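Local coordinates for flap endonuclease 1 (Desulfurococcus amylolyticus, PDB 3ORY), which probably cleaves the single-stranded 5' flaps of branched DNA that arise during replication and repair, as a structure-specific nuclease of the FEN1/XPG family, at residues P159-Y173 with Y296-W310. Residues are numbered along the deposited sequence; the frame is centred on the assembly and turned at random.
Sequences PWVQAPAEGEAQAAY and YFLQPQVTDNYRIEW
Y173 lies against V302, and P159 lies over one face of the W310 indole; P159, Y173 and V302 bury the most surface here. V302 CG2 sits over one face of the Y173 ring, a CH-pi contact 3.8 Å from the ring centroid. The other methyl, CG1, lies against A169 CB and A169 O. With CG anti to the backbone N (chi1 -174°), the Y173 ring leaves its helix and crosses V302 obliquely. Its OH reaches D304 OD1 at 2.6 Å, at the ring edge. The bond arrives on the syn side of the carboxylate, 27° out of its plane. An alanine in place of Y173 would probably uncover the CG2 methyl of V302 and deprive D304 of this hydrogen bond.

One turn earlier, the side-chain amide of Q170 pairs with both backbone polar groups of T303. T303 N donates to Q170 OE1 at 2.8 Å, and Q170 NE2 donates to T303 O at 3.0 Å. A flipped amide would set donor against donor, so the pairing fixes its orientation. P159 CG lies 3.6 Å above the plane of the W310 ring, and P159 CB approaches E309 O. V161 CG1 meets Y306 CB at 3.9 Å; Y306 OH hydrogen-bonds to D179 OD2. At the far end Y296 OH donates to the syn lone pair of E166 OE1 (2.6 Å) and accepts from Q301 N. E166 OE2 hydrogen-bonds to Y251 OH. A water joins A165 N, E166 O and Q301 O.

This is structural packing that ties the chain after helix 290-298 to the XPG I-region. The loop crosses helix 167-176 from its N-cap to Y173, then follows strand 160-162, an edge strand of the central sheet. Parallel strand 88-93 lies next, where I308 touches V90 and W310 NE1 hydrogen-bonds to P89 O.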
loop_
_atom_site.group_PDB
_atom_site.type_symbol
_atom_site.label_atom_id
_atom_site.label_comp_id
_atom_site.label_asym_id
_atom_site.label_seq_id
_atom_site.Cartn_x
_atom_site.Cartn_y
_atom_site.Cartn_z
ATOM N N PRO A 159 11.946 -12.756 -0.759
ATOM C CA PRO A 159 10.798 -13.645 -0.960
ATOM C C PRO A 159 9.510 -12.886 -1.256
ATOM O O PRO A 159 9.321 -11.758 -0.793
ATOM C CB PRO A 159 10.667 -14.355 0.387
ATOM C CG PRO A 159 11.238 -13.368 1.373
ATOM C CD PRO A 159 12.395 -12.742 0.644
ATOM N N TRP A 160 8.642 -13.507 -2.040
ATOM C CA TRP A 160 7.282 -13.018 -2.210
ATOM C C TRP A 160 6.331 -14.212 -2.271
ATOM O O TRP A 160 6.710 -15.323 -2.680
ATOM C CB TRP A 160 7.140 -12.091 -3.432
ATOM C CG TRP A 160 7.548 -12.721 -4.729
ATOM C CD1 TRP A 160 8.782 -12.656 -5.318
ATOM C CD2 TRP A 160 6.733 -13.520 -5.592
ATOM N NE1 TRP A 160 8.784 -13.369 -6.488
ATOM C CE2 TRP A 160 7.538 -13.909 -6.682
ATOM C CE3 TRP A 160 5.396 -13.945 -5.549
ATOM C CZ2 TRP A 160 7.058 -14.706 -7.718
ATOM C CZ3 TRP A 160 4.919 -14.734 -6.569
ATOM C CH2 TRP A 160 5.746 -15.106 -7.650
ATOM N N VAL A 161 5.102 -13.969 -1.852
ATOM C CA VAL A 161 4.112 -15.010 -1.708
ATOM C C VAL A 161 2.999 -14.758 -2.715
ATOM O O VAL A 161 2.523 -13.628 -2.849
ATOM C CB VAL A 161 3.569 -15.027 -0.255
ATOM C CG1 VAL A 161 2.350 -15.945 -0.124
ATOM C CG2 VAL A 161 4.682 -15.459 0.703
ATOM N N GLN A 162 2.608 -15.812 -3.435
ATOM C CA GLN A 162 1.463 -15.755 -4.332
ATOM C C GLN A 162 0.188 -15.990 -3.524
ATOM O O GLN A 162 -0.085 -17.108 -3.088
ATOM C CB GLN A 162 1.583 -16.813 -5.446
ATOM C CG GLN A 162 0.449 -16.732 -6.482
ATOM C CD GLN A 162 0.301 -15.329 -7.036
ATOM O OE1 GLN A 162 1.174 -14.856 -7.759
ATOM N NE2 GLN A 162 -0.810 -14.644 -6.691
ATOM N N ALA A 163 -0.588 -14.930 -3.318
ATOM C CA ALA A 163 -1.883 -15.057 -2.662
ATOM C C ALA A 163 -2.866 -15.704 -3.635
ATOM O O ALA A 163 -2.802 -15.434 -4.836
ATOM C CB ALA A 163 -2.379 -13.692 -2.248
ATOM N N PRO A 164 -3.762 -16.584 -3.135
ATOM C CA PRO A 164 -4.825 -17.111 -3.996
ATOM C C PRO A 164 -5.816 -16.026 -4.436
ATOM O O PRO A 164 -6.364 -16.105 -5.542
ATOM C CB PRO A 164 -5.529 -18.147 -3.103
ATOM C CG PRO A 164 -5.220 -17.745 -1.707
ATOM C CD PRO A 164 -3.814 -17.170 -1.780
ATOM N N ALA A 165 -6.051 -15.040 -3.573
ATOM C CA ALA A 165 -7.010 -13.972 -3.840
ATOM C C ALA A 165 -6.435 -12.642 -3.369
ATOM O O ALA A 165 -5.336 -12.292 -3.781
ATOM C CB ALA A 165 -8.383 -14.291 -3.170
ATOM N N GLU A 166 -7.137 -11.909 -2.496
ATOM C CA GLU A 166 -6.652 -10.592 -2.051
ATOM C C GLU A 166 -5.274 -10.664 -1.381
ATOM O O GLU A 166 -5.070 -11.460 -0.451
ATOM C CB GLU A 166 -7.633 -9.916 -1.075
ATOM C CG GLU A 166 -8.991 -9.539 -1.685
ATOM C CD GLU A 166 -10.009 -10.673 -1.586
ATOM O OE1 GLU A 166 -9.624 -11.810 -1.223
ATOM O OE2 GLU A 166 -11.203 -10.418 -1.846
ATOM N N GLY A 167 -4.338 -9.843 -1.873
ATOM C CA GLY A 167 -3.003 -9.715 -1.295
ATOM C C GLY A 167 -3.078 -9.303 0.163
ATOM O O GLY A 167 -2.360 -9.854 1.014
ATOM N N GLU A 168 -3.956 -8.343 0.456
ATOM C CA GLU A 168 -4.129 -7.833 1.828
ATOM C C GLU A 168 -4.630 -8.904 2.796
ATOM O O GLU A 168 -4.238 -8.914 3.968
ATOM C CB GLU A 168 -5.079 -6.624 1.850
ATOM C CG GLU A 168 -4.578 -5.413 1.033
ATOM C CD GLU A 168 -3.475 -4.600 1.745
ATOM O OE1 GLU A 168 -3.123 -4.907 2.906
ATOM O OE2 GLU A 168 -2.948 -3.650 1.122
ATOM N N ALA A 169 -5.498 -9.791 2.303
ATOM C CA ALA A 169 -6.016 -10.926 3.100
ATOM C C ALA A 169 -4.934 -11.952 3.424
ATOM O O ALA A 169 -4.865 -12.461 4.544
ATOM C CB ALA A 169 -7.169 -11.617 2.339
ATOM N N GLN A 170 -4.127 -12.292 2.418
ATOM C CA GLN A 170 -2.997 -13.199 2.613
ATOM C C GLN A 170 -1.962 -12.607 3.561
ATOM O O GLN A 170 -1.417 -13.326 4.407
ATOM C CB GLN A 170 -2.338 -13.579 1.277
ATOM C CG GLN A 170 -1.222 -14.632 1.407
ATOM C CD GLN A 170 -1.730 -15.982 1.879
ATOM O OE1 GLN A 170 -2.835 -16.399 1.523
ATOM N NE2 GLN A 170 -0.922 -16.678 2.681
ATOM N N ALA A 171 -1.699 -11.305 3.429
ATOM C CA ALA A 171 -0.806 -10.601 4.365
ATOM C C ALA A 171 -1.308 -10.762 5.803
ATOM O O ALA A 171 -0.546 -11.175 6.684
ATOM C CB ALA A 171 -0.680 -9.107 3.998
ATOM N N ALA A 172 -2.591 -10.458 6.029
ATOM C CA ALA A 172 -3.218 -10.627 7.348
ATOM C C ALA A 172 -3.072 -12.051 7.873
ATOM O O ALA A 172 -2.775 -12.257 9.055
ATOM C CB ALA A 172 -4.703 -10.233 7.299
ATOM N N TYR A 173 -3.296 -13.032 6.995
ATOM C CA TYR A 173 -3.216 -14.444 7.381
ATOM C C TYR A 173 -1.802 -14.877 7.786
ATOM O O TYR A 173 -1.629 -15.633 8.745
ATOM C CB TYR A 173 -3.747 -15.348 6.265
ATOM C CG TYR A 173 -3.817 -16.817 6.650
ATOM C CD1 TYR A 173 -4.779 -17.283 7.562
ATOM C CD2 TYR A 173 -2.929 -17.740 6.099
ATOM C CE1 TYR A 173 -4.847 -18.645 7.915
ATOM C CE2 TYR A 173 -2.986 -19.103 6.447
ATOM C CZ TYR A 173 -3.935 -19.540 7.354
ATOM O OH TYR A 173 -3.977 -20.875 7.679
ATOM N N TYR A 296 -17.307 -13.033 3.972
ATOM C CA TYR A 296 -16.086 -13.297 3.213
ATOM C C TYR A 296 -14.869 -12.662 3.898
ATOM O O TYR A 296 -13.840 -13.317 4.088
ATOM C CB TYR A 296 -16.177 -12.829 1.747
ATOM C CG TYR A 296 -14.866 -13.080 1.061
ATOM C CD1 TYR A 296 -14.530 -14.360 0.627
ATOM C CD2 TYR A 296 -13.914 -12.059 0.926
ATOM C CE1 TYR A 296 -13.299 -14.617 0.033
ATOM C CE2 TYR A 296 -12.677 -12.313 0.347
ATOM C CZ TYR A 296 -12.381 -13.595 -0.105
ATOM O OH TYR A 296 -11.148 -13.879 -0.674
ATOM N N PHE A 297 -14.985 -11.387 4.274
ATOM C CA PHE A 297 -13.899 -10.722 5.013
ATOM C C PHE A 297 -13.509 -11.481 6.281
ATOM O O PHE A 297 -12.332 -11.538 6.638
ATOM C CB PHE A 297 -14.252 -9.263 5.333
ATOM C CG PHE A 297 -13.840 -8.288 4.240
ATOM C CD1 PHE A 297 -12.718 -7.480 4.400
ATOM C CD2 PHE A 297 -14.556 -8.202 3.051
ATOM C CE1 PHE A 297 -12.308 -6.590 3.392
ATOM C CE2 PHE A 297 -14.164 -7.303 2.027
ATOM C CZ PHE A 297 -13.035 -6.497 2.211
ATOM N N LEU A 298 -14.489 -12.087 6.943
ATOM C CA LEU A 298 -14.219 -12.909 8.130
ATOM C C LEU A 298 -13.466 -14.187 7.798
ATOM O O LEU A 298 -12.687 -14.652 8.607
ATOM C CB LEU A 298 -15.515 -13.259 8.886
ATOM C CG LEU A 298 -16.233 -12.123 9.633
ATOM C CD1 LEU A 298 -17.616 -12.585 10.088
ATOM C CD2 LEU A 298 -15.397 -11.650 10.818
ATOM N N GLN A 299 -13.726 -14.773 6.629
ATOM C CA GLN A 299 -13.054 -16.011 6.232
ATOM C C GLN A 299 -12.634 -15.944 4.771
ATOM O O GLN A 299 -13.240 -16.610 3.923
ATOM C CB GLN A 299 -13.962 -17.221 6.450
ATOM C CG GLN A 299 -14.408 -17.385 7.887
ATOM C CD GLN A 299 -14.859 -18.780 8.191
ATOM O OE1 GLN A 299 -14.037 -19.664 8.454
ATOM N NE2 GLN A 299 -16.175 -18.998 8.165
ATOM N N PRO A 300 -11.606 -15.128 4.468
ATOM C CA PRO A 300 -11.211 -14.900 3.077
ATOM C C PRO A 300 -10.435 -16.077 2.516
ATOM O O PRO A 300 -9.995 -16.958 3.272
ATOM C CB PRO A 300 -10.312 -13.662 3.165
ATOM C CG PRO A 300 -9.714 -13.746 4.529
ATOM C CD PRO A 300 -10.778 -14.340 5.409
ATOM N N GLN A 301 -10.297 -16.106 1.195
ATOM C CA GLN A 301 -9.519 -17.146 0.554
ATOM C C GLN A 301 -8.038 -16.824 0.732
ATOM O O GLN A 301 -7.534 -15.866 0.157
ATOM C CB GLN A 301 -9.874 -17.268 -0.935
ATOM C CG GLN A 301 -9.345 -18.565 -1.570
ATOM C CD GLN A 301 -9.987 -19.801 -0.959
ATOM O OE1 GLN A 301 -11.209 -19.872 -0.790
ATOM N NE2 GLN A 301 -9.172 -20.754 -0.594
ATOM N N VAL A 302 -7.361 -17.643 1.530
ATOM C CA VAL A 302 -5.945 -17.482 1.888
ATOM C C VAL A 302 -5.304 -18.877 1.896
ATOM O O VAL A 302 -6.011 -19.881 1.891
ATOM C CB VAL A 302 -5.769 -16.814 3.292
ATOM C CG1 VAL A 302 -6.188 -15.327 3.255
ATOM C CG2 VAL A 302 -6.554 -17.581 4.384
ATOM N N THR A 303 -3.982 -18.954 1.924
ATOM C CA THR A 303 -3.322 -20.257 1.811
ATOM C C THR A 303 -2.248 -20.491 2.856
ATOM O O THR A 303 -1.603 -19.552 3.322
ATOM C CB THR A 303 -2.711 -20.481 0.390
ATOM O OG1 THR A 303 -2.178 -21.811 0.306
ATOM C CG2 THR A 303 -1.567 -19.471 0.086
ATOM N N ASP A 304 -2.065 -21.765 3.199
ATOM C CA ASP A 304 -0.942 -22.232 4.013
ATOM C C ASP A 304 0.248 -22.599 3.156
ATOM O O ASP A 304 1.309 -22.943 3.681
ATOM C CB ASP A 304 -1.347 -23.494 4.782
ATOM C CG ASP A 304 -2.279 -23.204 5.908
ATOM O OD1 ASP A 304 -2.077 -22.187 6.596
ATOM O OD2 ASP A 304 -3.214 -24.003 6.110
ATOM N N ASN A 305 0.054 -22.555 1.839
ATOM C CA ASN A 305 1.045 -23.014 0.875
ATOM C C ASN A 305 2.052 -21.910 0.534
ATOM O O ASN A 305 2.020 -21.339 -0.553
ATOM C CB ASN A 305 0.336 -23.555 -0.383
ATOM C CG ASN A 305 1.304 -24.037 -1.454
ATOM O OD1 ASN A 305 2.381 -24.540 -1.146
ATOM N ND2 ASN A 305 0.911 -23.891 -2.726
ATOM N N TYR A 306 2.915 -21.598 1.493
ATOM C CA TYR A 306 3.983 -20.626 1.310
ATOM C C TYR A 306 5.123 -21.006 2.231
ATOM O O TYR A 306 4.910 -21.660 3.249
ATOM C CB TYR A 306 3.520 -19.188 1.613
ATOM C CG TYR A 306 3.041 -18.952 3.040
ATOM C CD1 TYR A 306 3.943 -18.698 4.076
ATOM C CD2 TYR A 306 1.674 -18.975 3.348
ATOM C CE1 TYR A 306 3.498 -18.495 5.394
ATOM C CE2 TYR A 306 1.220 -18.763 4.647
ATOM C CZ TYR A 306 2.134 -18.527 5.662
ATOM O OH TYR A 306 1.668 -18.325 6.936
ATOM N N ARG A 307 6.328 -20.584 1.878
ATOM C CA ARG A 307 7.483 -20.787 2.746
ATOM C C ARG A 307 8.456 -19.634 2.541
ATOM O O ARG A 307 9.156 -19.575 1.527
ATOM C CB ARG A 307 8.144 -22.153 2.487
ATOM C CG ARG A 307 9.417 -22.404 3.309
ATOM C CD ARG A 307 9.514 -23.852 3.786
ATOM N NE ARG A 307 10.818 -24.165 4.378
ATOM C CZ ARG A 307 11.585 -25.197 4.021
ATOM N NH1 ARG A 307 11.181 -26.042 3.075
ATOM N NH2 ARG A 307 12.753 -25.397 4.622
ATOM N N ILE A 308 8.493 -18.732 3.517
ATOM C CA ILE A 308 9.236 -17.481 3.421
ATOM C C ILE A 308 10.732 -17.676 3.700
ATOM O O ILE A 308 11.144 -17.900 4.849
ATOM C CB ILE A 308 8.643 -16.421 4.372
ATOM C CG1 ILE A 308 7.144 -16.214 4.084
ATOM C CG2 ILE A 308 9.412 -15.117 4.269
ATOM C CD1 ILE A 308 6.387 -15.571 5.230
ATOM N N GLU A 309 11.529 -17.592 2.636
ATOM C CA GLU A 309 12.985 -17.746 2.728
ATOM C C GLU A 309 13.686 -16.635 1.959
ATOM O O GLU A 309 13.221 -16.211 0.905
ATOM C CB GLU A 309 13.429 -19.103 2.172
ATOM C CG GLU A 309 12.963 -20.315 2.981
ATOM C CD GLU A 309 13.390 -21.638 2.361
ATOM O OE1 GLU A 309 13.700 -21.671 1.148
ATOM O OE2 GLU A 309 13.417 -22.653 3.091
ATOM N N TRP A 310 14.812 -16.179 2.499
ATOM C CA TRP A 310 15.648 -15.185 1.850
ATOM C C TRP A 310 16.858 -15.866 1.203
ATOM O O TRP A 310 17.491 -16.731 1.816
ATOM C CB TRP A 310 16.086 -14.123 2.864
ATOM C CG TRP A 310 14.934 -13.293 3.382
ATOM C CD1 TRP A 310 14.534 -12.080 2.916
ATOM C CD2 TRP A 310 14.032 -13.630 4.448
ATOM N NE1 TRP A 310 13.442 -11.633 3.620
ATOM C CE2 TRP A 310 13.110 -12.565 4.564
ATOM C CE3 TRP A 310 13.921 -14.718 5.322
ATOM C CZ2 TRP A 310 12.080 -12.564 5.510
ATOM C CZ3 TRP A 310 12.895 -14.714 6.267
ATOM C CH2 TRP A 310 11.991 -13.644 6.352
HETATM O O HOH W 1 -5.454 -14.301 -0.700
#